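Local coordinates for cellulosomal-scaffolding protein A (PDB 4B9F) that probably binds crystalline cellulose through a calcium-containing family 3a carbohydrate-binding module of the cellulosome scaffold, at residues Q51-D56 / S72-T77. Sequence-based numbering, arbitrary orientation. Where two conformers were deposited one is given.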
loop_
_atom_site.group_PDB
_atom_site.type_symbol
_atom_site.label_atom_id
_atom_site.label_comp_id
_atom_site.label_asym_id
_atom_site.label_seq_id
_atom_site.Cartn_x
_atom_site.Cartn_y
_atom_site.Cartn_z
ATOM N N GLN A 51 -13.220 -9.504 -1.194
ATOM C CA GLN A 51 -11.938 -9.244 -1.829
ATOM C C GLN A 51 -10.823 -9.926 -1.063
ATOM O O GLN A 51 -10.971 -10.226 0.120
ATOM C CB GLN A 51 -11.675 -7.737 -1.896
ATOM C CG GLN A 51 -12.638 -6.997 -2.809
ATOM C CD GLN A 51 -12.599 -5.505 -2.611
ATOM O OE1 GLN A 51 -11.990 -4.775 -3.394
ATOM N NE2 GLN A 51 -13.257 -5.038 -1.554
ATOM N N THR A 52 -9.703 -10.163 -1.743
ATOM C CA THR A 52 -8.529 -10.764 -1.109
ATOM C C THR A 52 -7.277 -10.030 -1.567
ATOM O O THR A 52 -7.181 -9.606 -2.722
ATOM C CB THR A 52 -8.399 -12.263 -1.469
ATOM O OG1 THR A 52 -9.639 -12.923 -1.209
ATOM C CG2 THR A 52 -7.310 -12.944 -0.643
ATOM N N PHE A 53 -6.342 -9.871 -0.638
ATOM C CA PHE A 53 -5.036 -9.259 -0.885
ATOM C C PHE A 53 -3.918 -10.282 -0.801
ATOM O O PHE A 53 -3.900 -11.136 0.096
ATOM C CB PHE A 53 -4.770 -8.170 0.179
ATOM C CG PHE A 53 -3.338 -7.670 0.196
ATOM C CD1 PHE A 53 -2.952 -6.612 -0.612
ATOM C CD2 PHE A 53 -2.373 -8.269 1.004
ATOM C CE1 PHE A 53 -1.640 -6.161 -0.615
ATOM C CE2 PHE A 53 -1.056 -7.824 1.010
ATOM C CZ PHE A 53 -0.691 -6.768 0.194
ATOM N N TRP A 54 -2.962 -10.189 -1.715
ATOM C CA TRP A 54 -1.723 -10.940 -1.587
ATOM C C TRP A 54 -0.572 -10.008 -1.898
ATOM O O TRP A 54 -0.696 -9.126 -2.743
ATOM C CB TRP A 54 -1.681 -12.120 -2.564
ATOM C CG TRP A 54 -2.932 -12.952 -2.574
ATOM C CD1 TRP A 54 -3.234 -14.023 -1.766
ATOM C CD2 TRP A 54 -4.046 -12.791 -3.457
ATOM N NE1 TRP A 54 -4.478 -14.523 -2.093
ATOM C CE2 TRP A 54 -4.991 -13.787 -3.132
ATOM C CE3 TRP A 54 -4.337 -11.892 -4.489
ATOM C CZ2 TRP A 54 -6.208 -13.910 -3.813
ATOM C CZ3 TRP A 54 -5.542 -12.008 -5.154
ATOM C CH2 TRP A 54 -6.464 -13.012 -4.815
ATOM N N CYS A 55 0.555 -10.187 -1.228
ATOM C CA CYS A 55 1.756 -9.470 -1.632
ATOM C C CYS A 55 2.577 -10.338 -2.591
ATOM O O CYS A 55 2.935 -11.459 -2.240
ATOM C CB CYS A 55 2.581 -9.101 -0.405
ATOM S SG CYS A 55 4.043 -8.142 -0.785
ATOM N N ASP A 56 2.866 -9.822 -3.789
ATOM C CA ASP A 56 3.702 -10.540 -4.771
ATOM C C ASP A 56 5.149 -10.633 -4.291
ATOM O O ASP A 56 5.861 -11.612 -4.544
ATOM C CB ASP A 56 3.756 -9.800 -6.116
ATOM C CG ASP A 56 2.455 -9.829 -6.885
ATOM O OD1 ASP A 56 1.579 -10.669 -6.586
ATOM O OD2 ASP A 56 2.342 -9.015 -7.843
ATOM N N SER A 72 5.816 -12.765 3.009
ATOM C CA SER A 72 4.760 -13.420 3.776
ATOM C C SER A 72 4.448 -12.740 5.110
ATOM O O SER A 72 3.609 -13.219 5.879
ATOM C CB SER A 72 5.093 -14.899 3.982
ATOM O OG SER A 72 5.214 -15.549 2.732
ATOM N N ASN A 73 5.114 -11.619 5.375
ATOM C CA ASN A 73 4.825 -10.815 6.564
ATOM C C ASN A 73 3.874 -9.656 6.275
ATOM O O ASN A 73 3.480 -8.919 7.189
ATOM C CB ASN A 73 6.101 -10.241 7.177
ATOM C CG ASN A 73 7.042 -11.303 7.677
ATOM O OD1 ASN A 73 6.670 -12.473 7.821
ATOM N ND2 ASN A 73 8.276 -10.898 7.956
ATOM N N VAL A 74 3.526 -9.485 5.003
ATOM C CA VAL A 74 2.697 -8.362 4.581
ATOM C C VAL A 74 1.228 -8.771 4.493
ATOM O O VAL A 74 0.850 -9.637 3.696
ATOM C CB VAL A 74 3.175 -7.805 3.227
ATOM C CG1 VAL A 74 2.325 -6.611 2.811
ATOM C CG2 VAL A 74 4.643 -7.411 3.311
ATOM N N LYS A 75 0.411 -8.144 5.335
ATOM C CA LYS A 75 -1.005 -8.459 5.434
ATOM C C LYS A 75 -1.846 -7.375 4.786
ATOM O O LYS A 75 -1.477 -6.198 4.809
ATOM C CB LYS A 75 -1.421 -8.567 6.902
ATOM C CG LYS A 75 -0.683 -9.622 7.708
ATOM C CD LYS A 75 -1.139 -9.630 9.162
ATOM C CE LYS A 75 -0.637 -8.412 9.918
ATOM N NZ LYS A 75 -1.059 -8.455 11.344
ATOM N N GLY A 76 -3.015 -7.757 4.285
ATOM C CA GLY A 76 -3.943 -6.797 3.725
ATOM C C GLY A 76 -5.350 -7.034 4.214
ATOM O O GLY A 76 -5.818 -8.173 4.276
ATOM N N THR A 77 -6.021 -5.942 4.565
ATOM C CA THR A 77 -7.396 -5.978 5.024
ATOM C C THR A 77 -8.183 -4.894 4.294
ATOM O O THR A 77 -7.616 -3.874 3.892
ATOM C CB THR A 77 -7.466 -5.703 6.541
ATOM O OG1 THR A 77 -6.386 -6.361 7.214
ATOM C CG2 THR A 77 -8.776 -6.205 7.092
HETATM O O HOH W 1 1.701 -11.299 1.699
#
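Phe53 packs its ring obliquely against the backbone of strand 74-77, its CD2 lying 3.4 Å from Gly76 N. Phe53 CG stands 3.7 Å from Gly76 CA; Gly76, having no side chain, leaves its CA to meet the ring and lets the two chains approach to 5.3 Å between the CA atoms of Phe53 and Gly76. With CG anti to the backbone N (chi1 168°), the ring reaches on to Val74, where Phe53 CZ meets Val74 CG1 at 4.0 Å and Val74 O lies at the ring edge, in its plane. Cys55, small and apolar enough for a close approach, sets CB 3.9 Å from Val74 CB. The two strands run nearly antiparallel (163°) but belong to different sheets of the jelly-roll beta-sandwich of family 3 modules, so they meet through side chains packed on each other and on backbone, with one bridging water. That water donates to Val74 O at 2.7 Å and accepts a weak bond from Cys55 N, satisfying a carbonyl turned toward the other sheet. Branched Val74 also touches Ile94 and Phe96 of its own sheet and Ile109 of the facing one, while Phe53 packs on Leu92 and Phe78. Backbone hydrogen bonds of Trp54 to Arg112 and of Lys75 to Ser95 tie each strand into its own sheet.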